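Local coordinates for protein proline dehydrogenase (Bradyrhizobium japonicum USDA 110, PDB 3HAZ) that is a bifunctional flavoenzyme that probably oxidises proline to glutamate in two steps, pairing a proline dehydrogenase with a 1-pyrroline-5-carboxylate dehydrogenase of the aldehyde dehydrogenase family, at residues I764-A769 / R907-T912; E855-F860 / V894-P899. One frame throughout, in Å; residues are numbered along the deposited sequence.

Contact 1: I764-A769 / R907-T912; sequences INAMIA and RAIERT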
loop_
_atom_site.group_PDB
_atom_site.type_symbol
_atom_site.label_atom_id
_atom_site.label_comp_id
_atom_site.label_asym_id
_atom_site.label_seq_id
_atom_site.Cartn_x
_atom_site.Cartn_y
_atom_site.Cartn_z
ATOM N N ILE A 764 23.883 3.752 44.991
ATOM C CA ILE A 764 24.608 2.636 45.578
ATOM C C ILE A 764 24.193 1.432 44.743
ATOM O O ILE A 764 23.237 0.724 45.061
ATOM C CB ILE A 764 24.284 2.470 47.082
ATOM C CG1 ILE A 764 24.548 3.793 47.812
ATOM C CG2 ILE A 764 25.104 1.332 47.693
ATOM C CD1 ILE A 764 24.274 3.771 49.309
ATOM N N ASN A 765 24.900 1.241 43.634
ATOM C CA ASN A 765 24.472 0.302 42.607
ATOM C C ASN A 765 24.856 -1.137 42.934
ATOM O O ASN A 765 26.013 -1.423 43.238
ATOM C CB ASN A 765 25.027 0.732 41.243
ATOM C CG ASN A 765 24.726 2.192 40.930
ATOM O OD1 ASN A 765 23.602 2.655 41.109
ATOM N ND2 ASN A 765 25.736 2.925 40.479
ATOM N N ALA A 766 23.870 -2.026 42.869
ATOM C CA ALA A 766 24.050 -3.434 43.195
ATOM C C ALA A 766 24.101 -4.292 41.946
ATOM O O ALA A 766 23.635 -3.891 40.877
ATOM C CB ALA A 766 22.914 -3.917 44.099
ATOM N N MET A 767 24.680 -5.477 42.094
ATOM C CA MET A 767 24.538 -6.537 41.110
ATOM C C MET A 767 24.101 -7.806 41.830
ATOM O O MET A 767 24.578 -8.101 42.923
ATOM C CB MET A 767 25.844 -6.796 40.358
ATOM C CG MET A 767 25.768 -8.023 39.449
ATOM S SD MET A 767 27.277 -8.350 38.515
ATOM C CE MET A 767 27.259 -7.017 37.315
ATOM N N ILE A 768 23.185 -8.548 41.221
ATOM C CA ILE A 768 22.797 -9.845 41.753
ATOM C C ILE A 768 23.277 -10.930 40.797
ATOM O O ILE A 768 22.934 -10.924 39.612
ATOM C CB ILE A 768 21.278 -9.948 41.946
ATOM C CG1 ILE A 768 20.773 -8.799 42.825
ATOM C CG2 ILE A 768 20.902 -11.299 42.542
ATOM C CD1 ILE A 768 19.257 -8.754 42.957
ATOM N N ALA A 769 24.107 -11.835 41.305
ATOM C CA ALA A 769 24.590 -12.962 40.512
ATOM C C ALA A 769 24.226 -14.284 41.191
ATOM O O ALA A 769 24.599 -14.507 42.345
ATOM C CB ALA A 769 26.106 -12.861 40.307
ATOM N N ARG A 907 15.011 -6.420 49.503
ATOM C CA ARG A 907 14.743 -5.428 50.542
ATOM C C ARG A 907 15.991 -4.596 50.830
ATOM O O ARG A 907 15.913 -3.382 50.976
ATOM C CB ARG A 907 14.256 -6.088 51.833
ATOM C CG ARG A 907 12.875 -6.710 51.742
ATOM C CD ARG A 907 12.290 -6.926 53.129
ATOM N NE ARG A 907 11.173 -7.869 53.126
ATOM C CZ ARG A 907 11.256 -9.128 53.549
ATOM N NH1 ARG A 907 12.406 -9.599 54.016
ATOM N NH2 ARG A 907 10.190 -9.915 53.508
ATOM N N ALA A 908 17.143 -5.253 50.920
ATOM C CA ALA A 908 18.406 -4.548 51.132
ATOM C C ALA A 908 18.656 -3.495 50.045
ATOM O O ALA A 908 19.182 -2.419 50.316
ATOM C CB ALA A 908 19.560 -5.534 51.184
ATOM N N ILE A 909 18.287 -3.811 48.810
ATOM C CA ILE A 909 18.486 -2.873 47.716
ATOM C C ILE A 909 17.480 -1.723 47.806
ATOM O O ILE A 909 17.832 -0.559 47.606
ATOM C CB ILE A 909 18.381 -3.574 46.349
ATOM C CG1 ILE A 909 19.488 -4.617 46.203
ATOM C CG2 ILE A 909 18.469 -2.558 45.213
ATOM C CD1 ILE A 909 19.287 -5.565 45.022
ATOM N N GLU A 910 16.231 -2.051 48.125
ATOM C CA GLU A 910 15.177 -1.045 48.233
ATOM C C GLU A 910 15.450 -0.064 49.362
ATOM O O GLU A 910 15.016 1.085 49.317
ATOM C CB GLU A 910 13.829 -1.714 48.479
ATOM C CG GLU A 910 13.273 -2.450 47.283
ATOM C CD GLU A 910 12.053 -3.279 47.640
ATOM O OE1 GLU A 910 11.973 -3.750 48.798
ATOM O OE2 GLU A 910 11.179 -3.460 46.762
ATOM N N ARG A 911 16.182 -0.535 50.365
ATOM C CA ARG A 911 16.363 0.172 51.624
ATOM C C ARG A 911 17.211 1.435 51.503
ATOM O O ARG A 911 17.010 2.393 52.245
ATOM C CB ARG A 911 16.971 -0.795 52.656
ATOM C CG ARG A 911 17.034 -0.287 54.085
ATOM C CD ARG A 911 18.466 0.009 54.517
ATOM N NE ARG A 911 18.714 -0.445 55.885
ATOM C CZ ARG A 911 19.867 -0.297 56.533
ATOM N NH1 ARG A 911 20.895 0.304 55.947
ATOM N NH2 ARG A 911 19.991 -0.749 57.775
ATOM N N THR A 912 18.158 1.447 50.570
ATOM C CA THR A 912 19.070 2.580 50.476
ATOM C C THR A 912 18.353 3.840 49.995
ATOM O O THR A 912 18.747 4.953 50.338
ATOM C CB THR A 912 20.252 2.297 49.535
ATOM O OG1 THR A 912 19.817 2.427 48.175
ATOM C CG2 THR A 912 20.824 0.898 49.781
HETATM O O HOH W 1 20.149 0.512 46.459
#
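Ile-909 reaches from helix 902-911 to Ala-766 and Ile-768 on strand 765-769. Its terminal methyl does most of the touching: Ile-909 CD1 lies 3.8 Å from Ile-768 CD1 and 4.1 Å from Ala-766 CB. Ile-909 CG1 is likewise 4.1 Å from Ala-766 CB, so the small alanine lies against both CG1 and CD1, whereas Ile-768 meets CD1. The two isoleucines cross obliquely, methyl end to methyl end. In Ile-909 the CG1 branch lies opposite the carbonyl carbon (chi1 -63°) and runs on extended (chi2 167°); CB itself is not aimed at the strand, and the extended branch brings CD1 to it. Helix 902-911 is the connection of a beta-alpha-beta crossover in the aldehyde dehydrogenase catalytic domain: it links the parallel strands 891-897 and 917-921, between which strands 797-803 and 765-769 are inserted. Alternation along segment 764-769 turns Ile-764, Ala-766 and Ile-768 to the helix, while Asn-765 faces away and hydrogen-bonds through ND2 to the backbone oxygen of Cys-794, the predicted catalytic cysteine. At the other end of the contact, Ile-764 CD1 lies 4.3 Å from Thr-912 CB, and the Ile-764 side chain also lies close to the NAD-binding Glu-886. A water bridges the two segments at this end. The water lies 2.8 Å from Ile-909 O, to which it can donate, and 2.6 Å from Thr-912 OG1; the bond from this water to Ile-764 O, at 3.4 Å, is weak. Thr-912 OG1 is also hydrogen-bonded to the backbone N of Tyr-914.

Contact 2: E855-F860 / V894-P899; sequences EARLHF and VVRYRP
This is a small, polar surface contact between two strands that are not neighbours, 857-861 at one margin of the catalytic-domain sheet of the aldehyde dehydrogenase fold and 891-897 further in, with strand 873-876 between them. A classic beta bulge at His-859 and Phe-860, opposite Ile-874, falls within the contact. The side chains of Arg-857 and His-859 extend over the middle strand toward Arg-896, and all three gather round the carboxylate of Glu-876, a residue of that middle strand. Glu-876 takes a salt bridge from Arg-896 NE on OE2 and a hydrogen bond from His-859 NE2 on OE1, and has a long, weak ion pair with Arg-857 NH1; it probably offsets the positive charge collected here. Arg-896 has a second acidic partner in Asp-808, reached through NH2. With CG lodged between backbone N and carbonyl carbon (chi1 67°), the Arg-896 chain bends at chi3 and turns its guanidinium nearly parallel to that of Arg-857: the planes are only 8° apart, although the two chains cross at about a right angle. Arg-857 NH1 is 4.0 Å from Arg-896 NH1, and His-859 NE2 lies at the edge of the Arg-896 guanidinium, near its plane, 4.4 Å from Arg-896 NH1.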
loop_
_atom_site.group_PDB
_atom_site.type_symbol
_atom_site.label_atom_id
_atom_site.label_comp_id
_atom_site.label_asym_id
_atom_site.label_seq_id
_atom_site.Cartn_x
_atom_site.Cartn_y
_atom_site.Cartn_z
ATOM N N GLU A 855 35.957 -3.134 59.781
ATOM C CA GLU A 855 34.552 -3.545 59.858
ATOM C C GLU A 855 34.168 -4.751 59.003
ATOM O O GLU A 855 33.137 -5.374 59.247
ATOM C CB GLU A 855 33.618 -2.390 59.487
ATOM C CG GLU A 855 32.939 -1.741 60.668
ATOM C CD GLU A 855 33.532 -0.395 61.002
ATOM O OE1 GLU A 855 34.317 -0.318 61.969
ATOM O OE2 GLU A 855 33.219 0.582 60.286
ATOM N N ALA A 856 34.970 -5.068 57.993
ATOM C CA ALA A 856 34.594 -6.107 57.042
ATOM C C ALA A 856 35.808 -6.866 56.505
ATOM O O ALA A 856 36.937 -6.380 56.592
ATOM C CB ALA A 856 33.800 -5.491 55.903
ATOM N N ARG A 857 35.575 -8.050 55.940
ATOM C CA ARG A 857 36.670 -8.866 55.423
ATOM C C ARG A 857 37.321 -8.200 54.224
ATOM O O ARG A 857 36.637 -7.756 53.310
ATOM C CB ARG A 857 36.205 -10.276 55.030
ATOM C CG ARG A 857 37.378 -11.251 54.845
ATOM C CD ARG A 857 37.019 -12.577 54.153
ATOM N NE ARG A 857 35.712 -13.110 54.537
ATOM C CZ ARG A 857 35.325 -14.364 54.322
ATOM N NH1 ARG A 857 34.114 -14.757 54.694
ATOM N NH2 ARG A 857 36.149 -15.229 53.745
ATOM N N LEU A 858 38.646 -8.122 54.235
ATOM C CA LEU A 858 39.374 -7.626 53.077
ATOM C C LEU A 858 39.716 -8.780 52.141
ATOM O O LEU A 858 40.475 -9.677 52.510
ATOM C CB LEU A 858 40.656 -6.924 53.513
ATOM C CG LEU A 858 41.566 -6.462 52.373
ATOM C CD1 LEU A 858 40.916 -5.338 51.569
ATOM C CD2 LEU A 858 42.914 -6.025 52.925
ATOM N N HIS A 859 39.153 -8.771 50.937
ATOM C CA HIS A 859 39.510 -9.791 49.959
ATOM C C HIS A 859 40.664 -9.323 49.081
ATOM O O HIS A 859 41.451 -10.131 48.607
ATOM C CB HIS A 859 38.304 -10.204 49.103
ATOM C CG HIS A 859 37.357 -11.130 49.800
ATOM N ND1 HIS A 859 37.641 -12.459 50.017
ATOM C CD2 HIS A 859 36.130 -10.917 50.331
ATOM C CE1 HIS A 859 36.632 -13.029 50.650
ATOM N NE2 HIS A 859 35.702 -12.114 50.855
ATOM N N PHE A 860 40.770 -8.016 48.869
ATOM C CA PHE A 860 41.831 -7.490 48.017
ATOM C C PHE A 860 42.077 -6.011 48.251
ATOM O O PHE A 860 41.139 -5.214 48.303
ATOM C CB PHE A 860 41.510 -7.724 46.532
ATOM C CG PHE A 860 42.582 -7.229 45.596
ATOM C CD1 PHE A 860 42.389 -6.082 44.843
ATOM C CD2 PHE A 860 43.788 -7.904 45.483
ATOM C CE1 PHE A 860 43.375 -5.624 43.986
ATOM C CE2 PHE A 860 44.778 -7.451 44.630
ATOM C CZ PHE A 860 44.572 -6.308 43.882
ATOM N N VAL A 894 30.968 -6.753 48.758
ATOM C CA VAL A 894 30.314 -8.014 48.416
ATOM C C VAL A 894 29.537 -8.616 49.583
ATOM O O VAL A 894 30.012 -8.647 50.716
ATOM C CB VAL A 894 31.330 -9.063 47.918
ATOM C CG1 VAL A 894 30.613 -10.351 47.520
ATOM C CG2 VAL A 894 32.146 -8.511 46.756
ATOM N N VAL A 895 28.338 -9.098 49.291
ATOM C CA VAL A 895 27.542 -9.835 50.261
ATOM C C VAL A 895 27.147 -11.184 49.642
ATOM O O VAL A 895 26.630 -11.229 48.526
ATOM C CB VAL A 895 26.262 -9.057 50.631
ATOM C CG1 VAL A 895 25.333 -9.921 51.475
ATOM C CG2 VAL A 895 26.610 -7.764 51.350
ATOM N N ARG A 896 27.396 -12.285 50.343
ATOM C CA ARG A 896 26.932 -13.579 49.844
ATOM C C ARG A 896 25.571 -13.898 50.458
ATOM O O ARG A 896 25.267 -13.449 51.558
ATOM C CB ARG A 896 27.965 -14.694 50.089
ATOM C CG ARG A 896 28.214 -15.064 51.547
ATOM C CD ARG A 896 29.310 -16.114 51.653
ATOM N NE ARG A 896 30.638 -15.525 51.510
ATOM C CZ ARG A 896 31.700 -16.168 51.040
ATOM N NH1 ARG A 896 32.868 -15.542 50.958
ATOM N NH2 ARG A 896 31.600 -17.435 50.649
ATOM N N TYR A 897 24.736 -14.643 49.739
ATOM C CA TYR A 897 23.381 -14.906 50.217
ATOM C C TYR A 897 22.895 -16.315 49.871
ATOM O O TYR A 897 23.375 -16.942 48.921
ATOM C CB TYR A 897 22.391 -13.852 49.673
ATOM C CG TYR A 897 22.084 -13.997 48.195
ATOM C CD1 TYR A 897 20.905 -14.605 47.764
ATOM C CD2 TYR A 897 22.977 -13.540 47.232
ATOM C CE1 TYR A 897 20.623 -14.750 46.413
ATOM C CE2 TYR A 897 22.706 -13.679 45.881
ATOM C CZ TYR A 897 21.527 -14.284 45.475
ATOM O OH TYR A 897 21.256 -14.429 44.133
ATOM N N ARG A 898 21.931 -16.797 50.653
ATOM C CA ARG A 898 21.272 -18.071 50.397
ATOM C C ARG A 898 20.136 -17.862 49.400
ATOM O O ARG A 898 19.402 -16.879 49.493
ATOM C CB ARG A 898 20.733 -18.661 51.703
ATOM N N PRO A 899 19.988 -18.788 48.441
ATOM C CA PRO A 899 19.008 -18.677 47.352
ATOM C C PRO A 899 17.593 -18.437 47.861
ATOM O O PRO A 899 16.808 -17.758 47.200
ATOM C CB PRO A 899 19.089 -20.048 46.674
ATOM C CG PRO A 899 20.466 -20.527 46.979
ATOM C CD PRO A 899 20.756 -20.041 48.365
#

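Both contacts reach the same mixed sheet, but they join it differently. Contact 1 is partly buried and sets a helix against an inner strand through aliphatic side chains, with a water at one end. Contact 2 lies on the surface, buries about half as much area (91 against 184 Å²), and brings together two arginines and a histidine round Glu-876, with Arg-857 only weakly paired to it. One sits near the NAD site, the other away from the annotated sites. Their centres are 14 Å apart, and strand 891-897 is followed in the chain by helix 902-911. They also touch: Tyr-897 OH packs 3.5 Å from Ile-768 CG2.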